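Local coordinates for protein diacylglycerol kinase (Bacillus anthracis, PDB 3S40) that probably phosphorylates diacylglycerol to phosphatidic acid at the expense of ATP, at residues H124-V130 / G291-Y297; K132-Q136 / S278-P283. All coordinates share one frame. Residues are numbered along the deposited sequence.

Contact 1: H124-V130 / G291-Y297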
loop_
_atom_site.group_PDB
_atom_site.type_symbol
_atom_site.label_atom_id
_atom_site.label_comp_id
_atom_site.label_asym_id
_atom_site.label_seq_id
_atom_site.Cartn_x
_atom_site.Cartn_y
_atom_site.Cartn_z
ATOM N N HIS A 124 0.929 -16.600 8.994
ATOM C CA HIS A 124 -0.365 -15.976 9.315
ATOM C C HIS A 124 -0.793 -15.112 8.147
ATOM O O HIS A 124 -0.065 -14.213 7.722
ATOM C CB HIS A 124 -0.253 -15.123 10.559
ATOM C CG HIS A 124 0.132 -15.896 11.777
ATOM N ND1 HIS A 124 -0.564 -17.008 12.200
ATOM C CD2 HIS A 124 1.139 -15.719 12.667
ATOM C CE1 HIS A 124 0.002 -17.488 13.294
ATOM N NE2 HIS A 124 1.035 -16.723 13.601
ATOM N N VAL A 125 -1.967 -15.405 7.610
ATOM C CA VAL A 125 -2.364 -14.835 6.338
ATOM C C VAL A 125 -3.744 -14.221 6.457
ATOM O O VAL A 125 -4.608 -14.753 7.157
ATOM C CB VAL A 125 -2.425 -15.918 5.257
ATOM C CG1 VAL A 125 -3.064 -15.359 4.019
ATOM C CG2 VAL A 125 -1.018 -16.466 4.958
ATOM N N LYS A 126 -3.952 -13.092 5.795
ATOM C CA LYS A 126 -5.278 -12.485 5.789
ATOM C C LYS A 126 -5.573 -11.852 4.446
ATOM O O LYS A 126 -4.649 -11.535 3.678
ATOM C CB LYS A 126 -5.436 -11.457 6.912
ATOM C CG LYS A 126 -4.685 -10.161 6.693
ATOM C CD LYS A 126 -5.038 -9.189 7.808
ATOM C CE LYS A 126 -4.538 -7.795 7.519
ATOM N NZ LYS A 126 -5.337 -6.790 8.294
ATOM N N PRO A 127 -6.867 -11.693 4.143
ATOM C CA PRO A 127 -7.271 -11.046 2.891
ATOM C C PRO A 127 -7.092 -9.560 3.007
ATOM O O PRO A 127 -7.305 -8.991 4.077
ATOM C CB PRO A 127 -8.759 -11.419 2.746
ATOM C CG PRO A 127 -9.198 -11.831 4.092
ATOM C CD PRO A 127 -7.998 -12.314 4.855
ATOM N N VAL A 128 -6.692 -8.945 1.906
ATOM C CA VAL A 128 -6.418 -7.521 1.877
ATOM C C VAL A 128 -7.095 -6.971 0.640
ATOM O O VAL A 128 -7.110 -7.624 -0.402
ATOM C CB VAL A 128 -4.895 -7.274 1.828
ATOM C CG1 VAL A 128 -4.577 -5.822 1.542
ATOM C CG2 VAL A 128 -4.250 -7.735 3.140
ATOM N N ASP A 129 -7.704 -5.796 0.764
ATOM C CA ASP A 129 -8.408 -5.192 -0.365
ATOM C C ASP A 129 -7.420 -4.451 -1.279
ATOM O O ASP A 129 -6.407 -3.929 -0.810
ATOM C CB ASP A 129 -9.496 -4.203 0.114
ATOM C CG ASP A 129 -10.446 -4.808 1.169
ATOM O OD1 ASP A 129 -10.603 -6.059 1.219
ATOM O OD2 ASP A 129 -11.036 -4.018 1.951
ATOM N N VAL A 130 -7.737 -4.398 -2.570
ATOM C CA VAL A 130 -6.904 -3.696 -3.533
ATOM C C VAL A 130 -7.765 -2.713 -4.298
ATOM O O VAL A 130 -8.814 -3.081 -4.838
ATOM C CB VAL A 130 -6.269 -4.684 -4.533
ATOM C CG1 VAL A 130 -5.580 -3.932 -5.677
ATOM C CG2 VAL A 130 -5.313 -5.650 -3.810
ATOM N N GLY A 291 -10.729 -8.209 -0.634
ATOM C CA GLY A 291 -9.975 -9.424 -0.405
ATOM C C GLY A 291 -9.250 -9.943 -1.631
ATOM O O GLY A 291 -9.102 -11.145 -1.796
ATOM N N HIS A 292 -8.776 -9.029 -2.469
ATOM C CA HIS A 292 -8.163 -9.376 -3.754
ATOM C C HIS A 292 -6.817 -10.076 -3.580
ATOM O O HIS A 292 -6.486 -10.972 -4.350
ATOM C CB HIS A 292 -7.997 -8.109 -4.600
ATOM C CG HIS A 292 -7.650 -8.357 -6.033
ATOM N ND1 HIS A 292 -8.504 -8.988 -6.914
ATOM C CD2 HIS A 292 -6.541 -8.041 -6.748
ATOM C CE1 HIS A 292 -7.941 -9.044 -8.109
ATOM N NE2 HIS A 292 -6.750 -8.472 -8.037
ATOM N N PHE A 293 -6.039 -9.654 -2.584
ATOM C CA PHE A 293 -4.805 -10.348 -2.233
ATOM C C PHE A 293 -4.997 -11.064 -0.919
ATOM O O PHE A 293 -5.826 -10.673 -0.102
ATOM C CB PHE A 293 -3.633 -9.368 -2.047
ATOM C CG PHE A 293 -3.089 -8.800 -3.338
ATOM C CD1 PHE A 293 -3.272 -9.460 -4.538
ATOM C CD2 PHE A 293 -2.367 -7.609 -3.333
ATOM C CE1 PHE A 293 -2.744 -8.937 -5.725
ATOM C CE2 PHE A 293 -1.852 -7.081 -4.514
ATOM C CZ PHE A 293 -2.050 -7.745 -5.710
ATOM N N THR A 294 -4.210 -12.112 -0.730
ATOM C CA THR A 294 -3.921 -12.651 0.584
ATOM C C THR A 294 -2.471 -12.287 0.920
ATOM O O THR A 294 -1.572 -12.409 0.075
ATOM C CB THR A 294 -4.098 -14.188 0.627
ATOM O OG1 THR A 294 -3.168 -14.803 -0.276
ATOM C CG2 THR A 294 -5.523 -14.570 0.216
HETATM N N MSE A 295 -2.239 -11.876 2.163
HETATM C CA MSE A 295 -0.923 -11.442 2.574
HETATM C C MSE A 295 -0.530 -11.989 3.938
HETATM O O MSE A 295 -1.366 -12.179 4.825
HETATM C CB MSE A 295 -0.858 -9.913 2.560
HETATM C CG MSE A 295 -1.312 -9.333 1.242
HETATM SE SE MSE A 295 -0.665 -7.541 0.821
HETATM C CE MSE A 295 1.266 -7.860 0.835
ATOM N N ILE A 296 0.757 -12.249 4.092
ATOM C CA ILE A 296 1.322 -12.591 5.385
ATOM C C ILE A 296 1.240 -11.361 6.274
ATOM O O ILE A 296 1.532 -10.254 5.833
ATOM C CB ILE A 296 2.800 -12.997 5.258
ATOM C CG1 ILE A 296 2.926 -14.341 4.536
ATOM C CG2 ILE A 296 3.456 -13.060 6.649
ATOM C CD1 ILE A 296 2.418 -15.539 5.336
ATOM N N TYR A 297 0.870 -11.541 7.532
ATOM C CA TYR A 297 0.828 -10.397 8.426
ATOM C C TYR A 297 1.158 -10.814 9.855
ATOM O O TYR A 297 1.422 -11.996 10.122
ATOM C CB TYR A 297 -0.560 -9.729 8.359
ATOM C CG TYR A 297 -1.629 -10.496 9.120
ATOM C CD1 TYR A 297 -2.180 -9.974 10.278
ATOM C CD2 TYR A 297 -2.068 -11.751 8.683
ATOM C CE1 TYR A 297 -3.154 -10.660 10.981
ATOM C CE2 TYR A 297 -3.037 -12.454 9.372
ATOM C CZ TYR A 297 -3.577 -11.890 10.534
ATOM O OH TYR A 297 -4.535 -12.550 11.260
HETATM O O HOH W 1 2.683 -14.723 9.661
#
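Five backbone hydrogen bonds hold these antiparallel strands together. Lys126 N reaches Met295 O at 2.9 Å, and Met295 N returns to Lys126 O at 2.9 Å; Val128 N to Phe293 O (2.8 Å) and the longer Phe293 N to Val128 O (3.2 Å) form the next pair, while Tyr297 N to His124 O (2.8 Å) closes the far end. There a water bridges His124 N (2.7 Å) and Tyr297 O (3.0 Å). At the other end the side chain of Asp129 takes over, its OD1 accepting from Gly291 N at 2.8 Å, where the chain turns a corner. His292 and Phe293 both lie opposite Val128, a classic beta bulge that puts an extra residue into 284-296. Beyond it the ribbon joins the two domains of this lipid-kinase fold: Thr294 and Ile296 bond through their backbones to Leu92, on strand 91-96, the last of the N-terminal parallel sheet's own four strands. Side chains sort onto two faces. Lys126, Val128, Phe293 and Met295 share one, with Val128 CG2 3.8 Å from Met295 CG, and Phe103 of helix 102-106 packs against Val128 and Met295. Lys126 CD sits 3.8 Å above the Tyr297 ring centroid, a CH-pi contact, while its NZ forms a salt bridge with Asp220. Val130 CG2 covers the Phe293 ring similarly, 3.9 Å from its centroid. On the opposite face Val125 CG2 meets Ile296 CD1 at 3.6 Å.

Contact 2: K132-Q136 / S278-P283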
loop_
_atom_site.group_PDB
_atom_site.type_symbol
_atom_site.label_atom_id
_atom_site.label_comp_id
_atom_site.label_asym_id
_atom_site.label_seq_id
_atom_site.Cartn_x
_atom_site.Cartn_y
_atom_site.Cartn_z
ATOM N N LYS A 132 -8.807 0.131 -7.295
ATOM C CA LYS A 132 -8.667 0.377 -8.730
ATOM C C LYS A 132 -9.115 1.788 -9.104
ATOM O O LYS A 132 -10.283 2.147 -8.932
ATOM C CB LYS A 132 -9.502 -0.613 -9.535
ATOM C CG LYS A 132 -8.697 -1.500 -10.457
ATOM C CD LYS A 132 -9.492 -1.868 -11.697
ATOM C CE LYS A 132 -9.264 -3.319 -12.090
ATOM N NZ LYS A 132 -9.784 -3.629 -13.455
ATOM N N ALA A 133 -8.190 2.578 -9.642
ATOM C CA ALA A 133 -8.523 3.918 -10.120
ATOM C C ALA A 133 -8.335 4.003 -11.638
ATOM O O ALA A 133 -7.228 3.816 -12.132
ATOM C CB ALA A 133 -7.665 4.958 -9.407
ATOM N N ASN A 134 -9.413 4.278 -12.369
ATOM C CA ASN A 134 -9.360 4.276 -13.832
ATOM C C ASN A 134 -8.568 3.070 -14.332
ATOM O O ASN A 134 -7.623 3.222 -15.101
ATOM C CB ASN A 134 -8.714 5.566 -14.376
ATOM C CG ASN A 134 -9.611 6.792 -14.225
ATOM O OD1 ASN A 134 -10.794 6.673 -13.902
ATOM N ND2 ASN A 134 -9.049 7.981 -14.483
ATOM N N GLY A 135 -8.934 1.880 -13.867
ATOM C CA GLY A 135 -8.242 0.660 -14.264
ATOM C C GLY A 135 -6.751 0.624 -13.962
ATOM O O GLY A 135 -5.960 0.057 -14.716
ATOM N N GLN A 136 -6.369 1.245 -12.854
ATOM C CA GLN A 136 -5.014 1.167 -12.328
ATOM C C GLN A 136 -5.111 0.734 -10.857
ATOM O O GLN A 136 -5.926 1.286 -10.097
ATOM C CB GLN A 136 -4.352 2.535 -12.450
ATOM C CG GLN A 136 -3.129 2.737 -11.577
ATOM C CD GLN A 136 -1.912 2.004 -12.093
ATOM O OE1 GLN A 136 -1.147 2.539 -12.897
ATOM N NE2 GLN A 136 -1.721 0.773 -11.631
ATOM N N SER A 278 3.656 6.499 -11.723
ATOM C CA SER A 278 2.303 6.194 -12.181
ATOM C C SER A 278 1.612 7.412 -12.796
ATOM O O SER A 278 1.886 8.554 -12.418
ATOM C CB SER A 278 1.465 5.624 -11.038
ATOM O OG SER A 278 2.022 4.411 -10.564
ATOM N N SER A 279 0.704 7.161 -13.737
ATOM C CA SER A 279 0.114 8.239 -14.522
ATOM C C SER A 279 -1.409 8.184 -14.606
ATOM O O SER A 279 -1.976 7.473 -15.441
ATOM C CB SER A 279 0.691 8.236 -15.936
ATOM O OG SER A 279 0.301 7.065 -16.631
ATOM N N LEU A 280 -2.066 8.946 -13.741
ATOM C CA LEU A 280 -3.502 9.140 -13.850
ATOM C C LEU A 280 -3.784 10.628 -13.792
ATOM O O LEU A 280 -2.876 11.438 -13.632
ATOM C CB LEU A 280 -4.249 8.418 -12.719
ATOM C CG LEU A 280 -4.315 6.888 -12.772
ATOM C CD1 LEU A 280 -4.508 6.302 -11.388
ATOM C CD2 LEU A 280 -5.415 6.427 -13.716
ATOM N N HIS A 281 -5.055 10.982 -13.908
ATOM C CA HIS A 281 -5.465 12.368 -13.819
ATOM C C HIS A 281 -6.978 12.403 -13.845
ATOM O O HIS A 281 -7.614 11.493 -14.376
ATOM C CB HIS A 281 -4.898 13.161 -14.994
ATOM C CG HIS A 281 -5.240 12.574 -16.323
ATOM N ND1 HIS A 281 -6.531 12.526 -16.802
ATOM C CD2 HIS A 281 -4.465 11.980 -17.262
ATOM C CE1 HIS A 281 -6.536 11.941 -17.988
ATOM N NE2 HIS A 281 -5.296 11.602 -18.289
ATOM N N THR A 282 -7.554 13.447 -13.256
ATOM C CA THR A 282 -9.004 13.612 -13.247
ATOM C C THR A 282 -9.553 13.766 -14.666
ATOM O O THR A 282 -8.829 14.181 -15.565
ATOM C CB THR A 282 -9.424 14.847 -12.397
ATOM O OG1 THR A 282 -8.668 15.999 -12.804
ATOM C CG2 THR A 282 -9.187 14.586 -10.915
ATOM N N PRO A 283 -10.837 13.422 -14.873
ATOM C CA PRO A 283 -11.718 12.821 -13.863
ATOM C C PRO A 283 -11.333 11.365 -13.613
ATOM O O PRO A 283 -10.532 10.811 -14.367
ATOM C CB PRO A 283 -13.105 12.907 -14.507
ATOM C CG PRO A 283 -12.832 12.902 -15.970
ATOM C CD PRO A 283 -11.540 13.654 -16.147
#
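Ala133, the last residue of strand 125-133, points its CB at Leu280, 4.0 Å from CD1, and its carbonyl O lies 3.6 Å from Leu280 CD2. Asn134 comes next and makes the one hydrogen bond between the segments: ND2 donates to Pro283 O over 3.2 Å in nearly straight geometry. The peptide before Pro283 is cis, and just beyond it the chain enters strand 284-296. Asn134 OD1 is held by the backbone N of Gln285, so the amide clasps the chain at that entry, and Asn134 CB rests 3.5 Å from Leu280 CD2. Asn134 and Gly135 both have positive phi, close to a type I' turn, the tip of a two-residue beta hairpin whose ends are tied by Ala133 N to Gln136 O (2.6 Å) and Gln136 N to Ala133 O (2.8 Å). This hairpin belongs, with strand 284-296, to one sheet of the C-terminal beta sandwich, whereas Leu280 belongs to the short, weakly bonded edge strand of the other, beside Val272. Past the turn, Gln136 lays its CG 3.8 Å from Leu280 CD1, on the same leucine that Ala133 and Asn134 touch, while NE2 bonds to Asn81.

Strand 125-133 runs through both contacts: its first part makes contact 1, and its end, with the hairpin that follows, makes contact 2. The centres lie about 23 Å apart. The partners also follow one another, 280-281 leading into 284-296, so contact 2 falls between the two segments of contact 1 in chain order. Strands 125-133 and 284-296 are neighbours in one antiparallel sheet that starts among the C-terminal strands, where contact 2 joins it to the second sheet, and reaches the N-terminal parallel sheet at contact 1. The pair therefore carries the chain out of the N-terminal domain and back, linking the two domains.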